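Local coordinates for protein nitrite transporter NirC (Salmonella enterica subsp. enterica serovar Typhimurium, PDB 4FC4) that carries nitrite in and out of the cell across the cytoplasmic membrane, as a pentameric channel of the formate/nitrite transporter (FNT) family, at residues 10-13 and 14-17; 95-98 and 99-102; 102-105 and 106-110; 195-198 and 199-202; 222-225 and 226-230. All coordinates share one frame; numbering follows the deposited sequence.

Interaction 1. Residues 10-13 and 14-17; sequences AANA and ARIA
Ala10 O accepts from Ala14 N, Ala11 O from Arg15 N, Asn12 O from Ile16 N and Ala13 O from Ala17 N: four successive i to i+4 bonds that make residues 10-17 an unbroken stretch of alpha-helix within helix 3-22 of this FNT channel. The first is the longest, at 3.3 Å between Ala10 O and Ala14 N; the third, from Ile16 N to Asn12 O, is 2.8 Å. On top of this ladder sits an i to i+3 pair of polar side chains. Asn12 and Arg15 run side by side in the same direction, both leaving the helix with CG anti to the backbone N (chi1 -166° and -170°). Arg15 then bends at chi3, which brings its guanidinium edge round to the amide of Asn12. Both NE and NH2 donate to the single oxygen OD1, which lies close to the guanidinium plane, and this side-on grip holds OD1 in place and, with it, the guanidinium edge. The arginine has a further partner, Glu78, in a salt bridge through NH2, so Asn12 and Glu78 together set the position of the guanidinium group. The side chains on the helix's buried side are apolar: Ala13 packs on Leu87 of helix 80-93, while Ile16 reaches His83 there and Ile104 of helix 98-125. Ile16 also folds back over its own helix, with CG1 3.2 Å from Asn12 O and CD1 3.8 Å from Asn12 ND2. Of the two bonds into Asn12 OD1, the one from Arg15 NH2 is shorter, 2.7 Å against 3.0 Å from Arg15 NE.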
loop_
_atom_site.group_PDB
_atom_site.type_symbol
_atom_site.label_atom_id
_atom_site.label_comp_id
_atom_site.label_asym_id
_atom_site.label_seq_id
_atom_site.Cartn_x
_atom_site.Cartn_y
_atom_site.Cartn_z
ATOM N N ALA B 10 3.868 29.233 11.079
ATOM C CA ALA B 10 3.809 30.431 11.851
ATOM C C ALA B 10 2.499 30.553 12.692
ATOM O O ALA B 10 2.545 31.037 13.820
ATOM C CB ALA B 10 3.979 31.630 10.911
ATOM N N ALA B 11 1.352 30.131 12.157
ATOM C CA ALA B 11 0.117 30.170 12.949
ATOM C C ALA B 11 0.243 29.072 13.998
ATOM O O ALA B 11 -0.098 29.274 15.152
ATOM C CB ALA B 11 -1.120 29.984 12.101
ATOM N N ASN B 12 0.801 27.931 13.628
ATOM C CA ASN B 12 1.013 26.892 14.611
ATOM C C ASN B 12 1.933 27.335 15.788
ATOM O O ASN B 12 1.742 26.971 16.957
ATOM C CB ASN B 12 1.566 25.690 13.908
ATOM C CG ASN B 12 1.513 24.444 14.759
ATOM O OD1 ASN B 12 0.533 24.177 15.453
ATOM N ND2 ASN B 12 2.578 23.680 14.719
ATOM N N ALA B 13 2.931 28.145 15.481
ATOM C CA ALA B 13 3.865 28.555 16.485
ATOM C C ALA B 13 3.178 29.465 17.514
ATOM O O ALA B 13 3.407 29.297 18.736
ATOM C CB ALA B 13 5.047 29.214 15.823
ATOM N N ALA B 14 2.340 30.402 17.035
ATOM C CA ALA B 14 1.493 31.244 17.931
ATOM C C ALA B 14 0.531 30.420 18.790
ATOM O O ALA B 14 0.320 30.727 19.965
ATOM C CB ALA B 14 0.748 32.382 17.186
ATOM N N ARG B 15 -0.005 29.359 18.213
ATOM C CA ARG B 15 -0.888 28.439 18.921
ATOM C C ARG B 15 -0.153 27.701 20.007
ATOM O O ARG B 15 -0.705 27.550 21.097
ATOM C CB ARG B 15 -1.508 27.409 17.961
ATOM C CG ARG B 15 -2.621 26.585 18.597
ATOM C CD ARG B 15 -2.906 25.288 17.848
ATOM N NE ARG B 15 -1.714 24.514 17.484
ATOM C CZ ARG B 15 -1.105 23.603 18.267
ATOM N NH1 ARG B 15 -1.530 23.368 19.505
ATOM N NH2 ARG B 15 -0.030 22.947 17.836
ATOM N N ILE B 16 1.065 27.220 19.688
ATOM C CA ILE B 16 1.941 26.572 20.664
ATOM C C ILE B 16 2.253 27.549 21.813
ATOM O O ILE B 16 2.096 27.216 22.984
ATOM C CB ILE B 16 3.235 26.062 19.998
ATOM C CG1 ILE B 16 2.962 24.850 19.095
ATOM C CG2 ILE B 16 4.318 25.727 21.043
ATOM C CD1 ILE B 16 4.095 24.583 18.121
ATOM N N ALA B 17 2.644 28.773 21.454
ATOM C CA ALA B 17 2.845 29.834 22.403
ATOM C C ALA B 17 1.633 30.086 23.272
ATOM O O ALA B 17 1.796 30.308 24.484
ATOM C CB ALA B 17 3.231 31.106 21.688
#

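Interaction 2. Residues 95-98 and 99-102; sequences TISH and GQMW
Ser97 and Gln100 meet in the capping bond that starts helix 98-125: Gln100 N donates to Ser97 OG over 3.0 Å. Ser97 is the N-cap residue. Its hydroxyl stands between its own backbone N and carbonyl carbon (chi1 73°), which turns OG forward, over the amides of the first turn, where the N-H groups have no preceding carbonyls to bind. Main-chain bonding takes over directly afterwards. Met101 N donates to Ser97 O at 3.1 Å, and Trp102 N to His98 O at the same length, in a nearly straight bond (172°). The carbonyl oxygen of His98 also lies 3.3 Å from Trp102 CD1, beside the indole. Apolar contact is slighter: Ile96 CD1 lies 4.3 Å from Met101 CB, a loose hydrophobic staple between the residue just before the cap and the helix's first turn. Met101 itself stretches out fully and packs on Leu87, Thr88 and Val91 of helix 80-93, while Ile96 leans on Ala17 of helix 3-22. The chemistry here is that of a helix start: the serine hydroxyl satisfies an amide that the helix cannot, and its partial negative charge should sit well with the positive end of the helix dipole.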
loop_
_atom_site.group_PDB
_atom_site.type_symbol
_atom_site.label_atom_id
_atom_site.label_comp_id
_atom_site.label_asym_id
_atom_site.label_seq_id
_atom_site.Cartn_x
_atom_site.Cartn_y
_atom_site.Cartn_z
ATOM N N THR B 95 5.056 36.139 14.254
ATOM C CA THR B 95 3.927 35.703 15.112
ATOM C C THR B 95 4.291 35.401 16.587
ATOM O O THR B 95 3.428 35.419 17.473
ATOM C CB THR B 95 3.158 34.518 14.518
ATOM O OG1 THR B 95 4.011 33.382 14.522
ATOM C CG2 THR B 95 2.636 34.818 13.099
ATOM N N ILE B 96 5.559 35.123 16.835
ATOM C CA ILE B 96 6.081 34.965 18.185
ATOM C C ILE B 96 7.460 35.648 18.239
ATOM O O ILE B 96 8.033 35.925 17.180
ATOM C CB ILE B 96 6.211 33.480 18.556
ATOM C CG1 ILE B 96 7.177 32.770 17.596
ATOM C CG2 ILE B 96 4.836 32.795 18.537
ATOM C CD1 ILE B 96 7.730 31.481 18.147
ATOM N N SER B 97 7.989 35.926 19.441
ATOM C CA SER B 97 9.339 36.494 19.601
ATOM C C SER B 97 10.426 35.412 19.722
ATOM O O SER B 97 10.111 34.260 20.035
ATOM C CB SER B 97 9.396 37.394 20.837
ATOM O OG SER B 97 9.372 36.590 21.997
ATOM N N HIS B 98 11.688 35.796 19.456
ATOM C CA HIS B 98 12.896 35.001 19.746
ATOM C C HIS B 98 12.765 34.435 21.139
ATOM O O HIS B 98 13.021 33.235 21.370
ATOM C CB HIS B 98 14.184 35.868 19.699
ATOM C CG HIS B 98 14.779 36.081 18.306
ATOM N ND1 HIS B 98 14.799 37.300 17.695
ATOM C CD2 HIS B 98 15.436 35.187 17.426
ATOM C CE1 HIS B 98 15.414 37.193 16.488
ATOM N NE2 HIS B 98 15.800 35.897 16.321
ATOM N N GLY B 99 12.384 35.304 22.078
ATOM C CA GLY B 99 12.277 34.955 23.500
ATOM C C GLY B 99 11.295 33.815 23.720
ATOM O O GLY B 99 11.558 32.899 24.494
ATOM N N GLN B 100 10.155 33.886 23.039
ATOM C CA GLN B 100 9.122 32.858 23.140
ATOM C C GLN B 100 9.610 31.529 22.607
ATOM O O GLN B 100 9.336 30.498 23.209
ATOM C CB GLN B 100 7.830 33.275 22.402
ATOM C CG GLN B 100 6.990 34.254 23.199
ATOM C CD GLN B 100 5.814 34.807 22.431
ATOM O OE1 GLN B 100 4.658 34.641 22.845
ATOM N NE2 GLN B 100 6.090 35.469 21.311
ATOM N N MET B 101 10.321 31.547 21.481
ATOM C CA MET B 101 10.874 30.326 20.950
ATOM C C MET B 101 11.789 29.624 21.963
ATOM O O MET B 101 11.604 28.441 22.268
ATOM C CB MET B 101 11.628 30.593 19.642
ATOM C CG MET B 101 12.384 29.377 19.129
ATOM S SD MET B 101 13.135 29.745 17.551
ATOM C CE MET B 101 13.819 28.135 17.078
ATOM N N TRP B 102 12.783 30.344 22.475
ATOM C CA TRP B 102 13.698 29.748 23.451
ATOM C C TRP B 102 13.106 29.440 24.816
ATOM O O TRP B 102 13.603 28.575 25.499
ATOM C CB TRP B 102 15.000 30.533 23.539
ATOM C CG TRP B 102 15.717 30.677 22.210
ATOM C CD1 TRP B 102 16.051 31.866 21.562
ATOM C CD2 TRP B 102 16.241 29.609 21.327
ATOM N NE1 TRP B 102 16.729 31.623 20.386
ATOM C CE2 TRP B 102 16.870 30.295 20.180
ATOM C CE3 TRP B 102 16.240 28.193 21.359
ATOM C CZ2 TRP B 102 17.465 29.594 19.137
ATOM C CZ3 TRP B 102 16.855 27.504 20.305
ATOM C CH2 TRP B 102 17.454 28.190 19.223
#

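Interaction 3. Residues 102-105 and 106-110; sequences WAIL and PQTWL
Pro106 and Leu105 carry most of this contact, on either side of a kink in helix 98-125. Pro106 N has no hydrogen to give, so the i to i+4 bond to Trp102 O is missing; the proline ring fills that position instead, with CD 3.0 Å and CG 3.3 Å from Trp102 O. CD also lies 3.4 Å from Leu105 CB, the closeness expected of a residue before proline. Leu105 itself points into the protein, its side chain set on Phe80, His83 and Leu87 of helix 80-93. The next rung, Gln107 N to Ala103 O, is absent too; Ala103 O instead lies 3.4 Å from Gln107 CG, in a side chain that touches Ser20 and Phe27. Regular bonding resumes with Thr108 N to Ile104 O and Trp109 N to Leu105 O, both at 3.0 Å, the latter almost straight at 173°. Ile104 CG2 comes within 3.7 Å of Thr108 OG1. That hydroxyl, held anti to the carbonyl carbon of Thr108 (chi1 -45°), hydrogen-bonds with His83 ND1 and lies 3.2 Å from Ile104 O. The helix thus lacks two successive rungs of its backbone ladder at the kink, while His83 gives the buried Thr108 hydroxyl a hydrogen-bonding partner.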
loop_
_atom_site.group_PDB
_atom_site.type_symbol
_atom_site.label_atom_id
_atom_site.label_comp_id
_atom_site.label_asym_id
_atom_site.label_seq_id
_atom_site.Cartn_x
_atom_site.Cartn_y
_atom_site.Cartn_z
ATOM N N TRP B 102 12.783 30.344 22.475
ATOM C CA TRP B 102 13.698 29.748 23.451
ATOM C C TRP B 102 13.106 29.440 24.816
ATOM O O TRP B 102 13.603 28.575 25.499
ATOM C CB TRP B 102 15.000 30.533 23.539
ATOM C CG TRP B 102 15.717 30.677 22.210
ATOM C CD1 TRP B 102 16.051 31.866 21.562
ATOM C CD2 TRP B 102 16.241 29.609 21.327
ATOM N NE1 TRP B 102 16.729 31.623 20.386
ATOM C CE2 TRP B 102 16.870 30.295 20.180
ATOM C CE3 TRP B 102 16.240 28.193 21.359
ATOM C CZ2 TRP B 102 17.465 29.594 19.137
ATOM C CZ3 TRP B 102 16.855 27.504 20.305
ATOM C CH2 TRP B 102 17.454 28.190 19.223
ATOM N N ALA B 103 12.017 30.078 25.226
ATOM C CA ALA B 103 11.376 29.684 26.474
ATOM C C ALA B 103 10.565 28.371 26.300
ATOM O O ALA B 103 10.391 27.586 27.231
ATOM C CB ALA B 103 10.494 30.803 26.959
ATOM N N ILE B 104 10.102 28.125 25.084
ATOM C CA ILE B 104 9.234 27.021 24.839
ATOM C C ILE B 104 9.973 25.702 24.546
ATOM O O ILE B 104 9.612 24.653 25.107
ATOM C CB ILE B 104 8.242 27.380 23.707
ATOM C CG1 ILE B 104 7.305 28.534 24.178
ATOM C CG2 ILE B 104 7.507 26.145 23.250
ATOM C CD1 ILE B 104 6.253 28.933 23.170
ATOM N N LEU B 105 10.981 25.754 23.664
ATOM C CA LEU B 105 11.681 24.548 23.200
ATOM C C LEU B 105 12.114 23.627 24.371
ATOM O O LEU B 105 11.865 22.426 24.299
ATOM C CB LEU B 105 12.876 24.883 22.279
ATOM C CG LEU B 105 12.558 25.254 20.835
ATOM C CD1 LEU B 105 13.831 25.704 20.166
ATOM C CD2 LEU B 105 11.905 24.079 20.038
ATOM N N PRO B 106 12.765 24.181 25.431
ATOM C CA PRO B 106 13.202 23.305 26.544
ATOM C C PRO B 106 12.019 22.627 27.288
ATOM O O PRO B 106 12.124 21.458 27.720
ATOM C CB PRO B 106 13.977 24.273 27.500
ATOM C CG PRO B 106 13.665 25.668 27.020
ATOM C CD PRO B 106 13.338 25.539 25.540
ATOM N N GLN B 107 10.923 23.364 27.474
ATOM C CA GLN B 107 9.695 22.771 27.989
ATOM C C GLN B 107 9.181 21.596 27.128
ATOM O O GLN B 107 8.795 20.546 27.688
ATOM C CB GLN B 107 8.574 23.777 28.009
ATOM C CG GLN B 107 8.815 25.058 28.779
ATOM C CD GLN B 107 7.477 25.745 29.066
ATOM O OE1 GLN B 107 7.442 26.683 29.837
ATOM N NE2 GLN B 107 6.355 25.250 28.438
ATOM N N THR B 108 9.136 21.776 25.807
ATOM C CA THR B 108 8.577 20.724 24.942
ATOM C C THR B 108 9.474 19.505 25.121
ATOM O O THR B 108 9.017 18.379 25.284
ATOM C CB THR B 108 8.532 21.135 23.464
ATOM O OG1 THR B 108 8.024 22.477 23.324
ATOM C CG2 THR B 108 7.643 20.125 22.624
ATOM N N TRP B 109 10.774 19.749 25.077
ATOM C CA TRP B 109 11.782 18.736 25.323
ATOM C C TRP B 109 11.512 17.984 26.608
ATOM O O TRP B 109 11.495 16.758 26.585
ATOM C CB TRP B 109 13.145 19.427 25.416
ATOM C CG TRP B 109 14.306 18.496 25.294
ATOM C CD1 TRP B 109 15.001 18.155 24.137
ATOM C CD2 TRP B 109 14.942 17.726 26.363
ATOM N NE1 TRP B 109 16.008 17.278 24.414
ATOM C CE2 TRP B 109 16.030 16.967 25.723
ATOM C CE3 TRP B 109 14.771 17.631 27.760
ATOM C CZ2 TRP B 109 16.882 16.136 26.456
ATOM C CZ3 TRP B 109 15.641 16.786 28.489
ATOM C CH2 TRP B 109 16.686 16.086 27.862
ATOM N N LEU B 110 11.340 18.705 27.739
ATOM C CA LEU B 110 11.117 18.081 29.047
ATOM C C LEU B 110 9.839 17.232 29.059
ATOM O O LEU B 110 9.840 16.104 29.631
ATOM C CB LEU B 110 11.106 19.105 30.194
ATOM C CG LEU B 110 12.467 19.742 30.614
ATOM C CD1 LEU B 110 12.299 20.870 31.623
ATOM C CD2 LEU B 110 13.534 18.746 31.120
#

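Interaction 4. Residues 195-198 and 199-202; sequences YEHS and VANM
His197 O takes a bond from Asn201 N at 2.9 Å and Ser198 O one from Met202 N at 3.2 Å, the first backbone bonds of helix 198-209 as it leaves the preceding loop. His197 is the N-cap, and its ring does the capping: ND1 accepts from Ala200 N at 3.1 Å. With CG anti to the backbone N (chi1 -171°), the imidazole reaches forward beside the first turn, though the donor stands 34° out of the ring plane. Ala200 CB meets the ring at its edge, 3.3 Å from ND1, and Val199 runs alongside, its CB 3.8 Å from His197 CE1. At the far end of the ring NE2 is hydrogen-bonded with Thr81, so both nitrogens have partners and the ring is pinned in rotation. The Glu196 side chain bends at chi2 and crosses that of Asn201 at about a right angle; its carboxylate is paired by a salt bridge with Lys145 and by a hydrogen bond from Asn225. Ser198 N is held by Asn233. All this is a buried, histidine-capped start of helix 198-209, after the loop that follows helix 177-192. Such broken transmembrane helices fit the aquaporin-like FNT fold, where His197, bonded to Thr81, is probably the family's central pore histidine.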
loop_
_atom_site.group_PDB
_atom_site.type_symbol
_atom_site.label_atom_id
_atom_site.label_comp_id
_atom_site.label_asym_id
_atom_site.label_seq_id
_atom_site.Cartn_x
_atom_site.Cartn_y
_atom_site.Cartn_z
ATOM N N TYR B 195 20.281 7.438 11.240
ATOM C CA TYR B 195 20.282 8.790 11.852
ATOM C C TYR B 195 19.681 8.840 13.316
ATOM O O TYR B 195 19.036 7.919 13.759
ATOM C CB TYR B 195 19.645 9.830 10.939
ATOM C CG TYR B 195 20.174 9.866 9.534
ATOM C CD1 TYR B 195 21.534 9.663 9.252
ATOM C CD2 TYR B 195 19.296 10.103 8.456
ATOM C CE1 TYR B 195 22.012 9.708 7.942
ATOM C CE2 TYR B 195 19.757 10.140 7.150
ATOM C CZ TYR B 195 21.109 9.960 6.896
ATOM O OH TYR B 195 21.519 9.994 5.589
ATOM N N GLU B 196 19.903 9.913 14.050
ATOM C CA GLU B 196 19.597 9.946 15.508
ATOM C C GLU B 196 18.416 10.875 15.811
ATOM O O GLU B 196 18.466 12.077 15.476
ATOM C CB GLU B 196 20.834 10.468 16.308
ATOM C CG GLU B 196 22.048 9.533 16.428
ATOM C CD GLU B 196 21.799 8.277 17.259
ATOM O OE1 GLU B 196 21.748 8.288 18.523
ATOM O OE2 GLU B 196 21.624 7.248 16.609
ATOM N N HIS B 197 17.371 10.352 16.453
ATOM C CA HIS B 197 16.217 11.182 16.838
ATOM C C HIS B 197 16.249 11.371 18.328
ATOM O O HIS B 197 16.250 10.397 19.057
ATOM C CB HIS B 197 14.877 10.545 16.351
ATOM C CG HIS B 197 13.682 11.459 16.517
ATOM N ND1 HIS B 197 12.704 11.199 17.380
ATOM C CD2 HIS B 197 13.377 12.711 15.922
ATOM C CE1 HIS B 197 11.794 12.236 17.365
ATOM N NE2 HIS B 197 12.205 13.142 16.447
ATOM N N SER B 198 16.394 12.611 18.791
ATOM C CA SER B 198 16.552 12.930 20.251
ATOM C C SER B 198 15.409 12.339 21.132
ATOM O O SER B 198 15.662 11.554 22.051
ATOM C CB SER B 198 16.680 14.444 20.466
ATOM O OG SER B 198 15.451 15.116 20.125
ATOM N N VAL B 199 14.163 12.686 20.822
ATOM C CA VAL B 199 12.993 12.156 21.567
ATOM C C VAL B 199 12.872 10.627 21.437
ATOM O O VAL B 199 12.609 9.908 22.407
ATOM C CB VAL B 199 11.689 12.889 21.150
ATOM C CG1 VAL B 199 10.478 12.343 21.864
ATOM C CG2 VAL B 199 11.809 14.384 21.431
ATOM N N ALA B 200 13.059 10.099 20.250
ATOM C CA ALA B 200 12.995 8.624 20.114
ATOM C C ALA B 200 14.107 7.944 20.953
ATOM O O ALA B 200 13.896 6.866 21.490
ATOM C CB ALA B 200 13.078 8.192 18.652
ATOM N N ASN B 201 15.275 8.576 21.077
ATOM C CA ASN B 201 16.351 8.007 21.879
ATOM C C ASN B 201 15.979 7.964 23.359
ATOM O O ASN B 201 16.328 7.027 24.061
ATOM C CB ASN B 201 17.688 8.750 21.686
ATOM C CG ASN B 201 18.374 8.467 20.335
ATOM O OD1 ASN B 201 19.445 9.066 20.048
ATOM N ND2 ASN B 201 17.786 7.613 19.499
ATOM N N MET B 202 15.244 8.972 23.812
ATOM C CA MET B 202 14.744 9.032 25.187
ATOM C C MET B 202 14.044 7.737 25.588
ATOM O O MET B 202 14.325 7.220 26.674
ATOM C CB MET B 202 13.768 10.200 25.402
ATOM C CG MET B 202 14.347 11.588 25.212
ATOM S SD MET B 202 13.075 12.884 25.167
ATOM C CE MET B 202 14.108 14.319 24.942
#

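Interaction 5. Residues 222-225 and 226-230; sequences IGHN and LLWVT
Asn225 and Val229 form the tight side of this contact. Val229 N donates to Asn225 O at 2.8 Å, and Val229 CG2 tucks in against the asparagine, 3.1 Å from its backbone O and 3.4 Å from OD1. In Asn225 CG lies anti to the backbone N (chi1 177°) and the amide turns inward, where ND2 gives hydrogen bonds to Glu196 and the carbonyl of Lys145. Beside it Leu226 N binds Ile222 O in a nearly straight bond (172°), and their side chains run alongside each other, both also touching Phe205. Looseness on the other side is limited to the surface residues Gly223 and Leu227 and one weak rung, Trp228 N to His224 O at 3.4 Å; Leu227 N still binds Gly223 O at 2.9 Å. What joins Trp228 and His224 is an offset edge-to-face stack: Trp228 presents the edge of its five-membered ring, through CD1, to one face of His224, planes at 63°. His224 NE2 is held by the carbonyl of Ala148. Further on, Thr230 OG1, also hydrogen-bonded to Trp109 NE1 of helix 98-125, gives a 2.6 Å bond to Leu226 O, which accepts Thr230 N too: a back-bonded threonine as commonly found in transmembrane helices.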
loop_
_atom_site.group_PDB
_atom_site.type_symbol
_atom_site.label_atom_id
_atom_site.label_comp_id
_atom_site.label_asym_id
_atom_site.label_seq_id
_atom_site.Cartn_x
_atom_site.Cartn_y
_atom_site.Cartn_z
ATOM N N ILE B 222 23.971 8.476 28.583
ATOM C CA ILE B 222 22.667 8.895 28.054
ATOM C C ILE B 222 22.634 10.417 27.815
ATOM O O ILE B 222 22.259 10.867 26.745
ATOM C CB ILE B 222 21.487 8.433 28.921
ATOM C CG1 ILE B 222 21.384 6.903 28.892
ATOM C CG2 ILE B 222 20.185 9.045 28.391
ATOM C CD1 ILE B 222 20.510 6.296 29.973
ATOM N N GLY B 223 23.100 11.198 28.785
ATOM C CA GLY B 223 23.109 12.639 28.654
ATOM C C GLY B 223 23.993 13.123 27.525
ATOM O O GLY B 223 23.648 14.065 26.812
ATOM N N HIS B 224 25.142 12.472 27.373
ATOM C CA HIS B 224 26.056 12.693 26.240
ATOM C C HIS B 224 25.370 12.586 24.891
ATOM O O HIS B 224 25.458 13.510 24.088
ATOM C CB HIS B 224 27.256 11.739 26.308
ATOM C CG HIS B 224 28.179 11.867 25.124
ATOM N ND1 HIS B 224 29.049 12.881 24.994
ATOM C CD2 HIS B 224 28.320 11.104 23.998
ATOM C CE1 HIS B 224 29.732 12.755 23.848
ATOM N NE2 HIS B 224 29.285 11.684 23.235
ATOM N N ASN B 225 24.700 11.468 24.618
ATOM C CA ASN B 225 23.912 11.320 23.341
ATOM C C ASN B 225 22.799 12.365 23.179
ATOM O O ASN B 225 22.766 13.055 22.174
ATOM C CB ASN B 225 23.308 9.932 23.208
ATOM C CG ASN B 225 22.434 9.772 21.945
ATOM O OD1 ASN B 225 21.300 10.265 21.894
ATOM N ND2 ASN B 225 22.964 9.067 20.927
ATOM N N LEU B 226 21.911 12.490 24.178
ATOM C CA LEU B 226 20.813 13.475 24.157
ATOM C C LEU B 226 21.316 14.915 23.909
ATOM O O LEU B 226 20.700 15.643 23.105
ATOM C CB LEU B 226 19.908 13.350 25.404
ATOM C CG LEU B 226 19.088 12.048 25.572
ATOM C CD1 LEU B 226 18.086 12.160 26.727
ATOM C CD2 LEU B 226 18.334 11.689 24.277
ATOM N N LEU B 227 22.450 15.310 24.522
ATOM C CA LEU B 227 23.004 16.645 24.243
ATOM C C LEU B 227 23.307 16.881 22.768
ATOM O O LEU B 227 22.680 17.724 22.141
ATOM C CB LEU B 227 24.235 16.968 25.083
ATOM C CG LEU B 227 24.900 18.320 24.767
ATOM C CD1 LEU B 227 23.946 19.500 25.040
ATOM C CD2 LEU B 227 26.219 18.493 25.550
ATOM N N TRP B 228 24.238 16.109 22.211
ATOM C CA TRP B 228 24.595 16.229 20.793
ATOM C C TRP B 228 23.484 15.899 19.783
ATOM O O TRP B 228 23.335 16.593 18.770
ATOM C CB TRP B 228 25.921 15.505 20.535
ATOM C CG TRP B 228 26.981 16.112 21.428
ATOM C CD1 TRP B 228 27.543 15.564 22.576
ATOM C CD2 TRP B 228 27.572 17.456 21.319
ATOM N NE1 TRP B 228 28.444 16.426 23.135
ATOM C CE2 TRP B 228 28.517 17.575 22.429
ATOM C CE3 TRP B 228 27.442 18.515 20.416
ATOM C CZ2 TRP B 228 29.284 18.732 22.630
ATOM C CZ3 TRP B 228 28.219 19.657 20.594
ATOM C CH2 TRP B 228 29.107 19.781 21.696
ATOM N N VAL B 229 22.656 14.908 20.079
ATOM C CA VAL B 229 21.522 14.580 19.186
ATOM C C VAL B 229 20.484 15.698 19.181
ATOM O O VAL B 229 20.024 16.101 18.130
ATOM C CB VAL B 229 20.956 13.194 19.494
ATOM C CG1 VAL B 229 19.745 12.855 18.611
ATOM C CG2 VAL B 229 22.094 12.205 19.262
ATOM N N THR B 230 20.194 16.248 20.348
ATOM C CA THR B 230 19.300 17.392 20.401
ATOM C C THR B 230 19.811 18.619 19.645
ATOM O O THR B 230 19.056 19.180 18.810
ATOM C CB THR B 230 18.986 17.765 21.846
ATOM O OG1 THR B 230 18.406 16.618 22.472
ATOM C CG2 THR B 230 18.040 19.018 21.936
#

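Along the chain the contacts follow in numerical order. Interactions 1, 2 and 3 lie together on one side of the chain's centre, with centres 10 to 14 Å apart: helix 3-22 packs through Ala14 and Ala17 against Ile96 and Ile104, and Ala10 O meets Thr95 OG1. Interactions 2 and 3 share Trp102 and helix 98-125. Trp109 then bridges from interaction 3 to the other pair, touching Met202 of interaction 4 and bonding Thr230 of interaction 5. Interactions 4 and 5, centres 9 Å apart on successive helices 198-209 and 219-248, join through Glu196 and Asn225. Helix 98-125 thus connects the peripheral N-terminal helix with the buried polar core of the channel subunit.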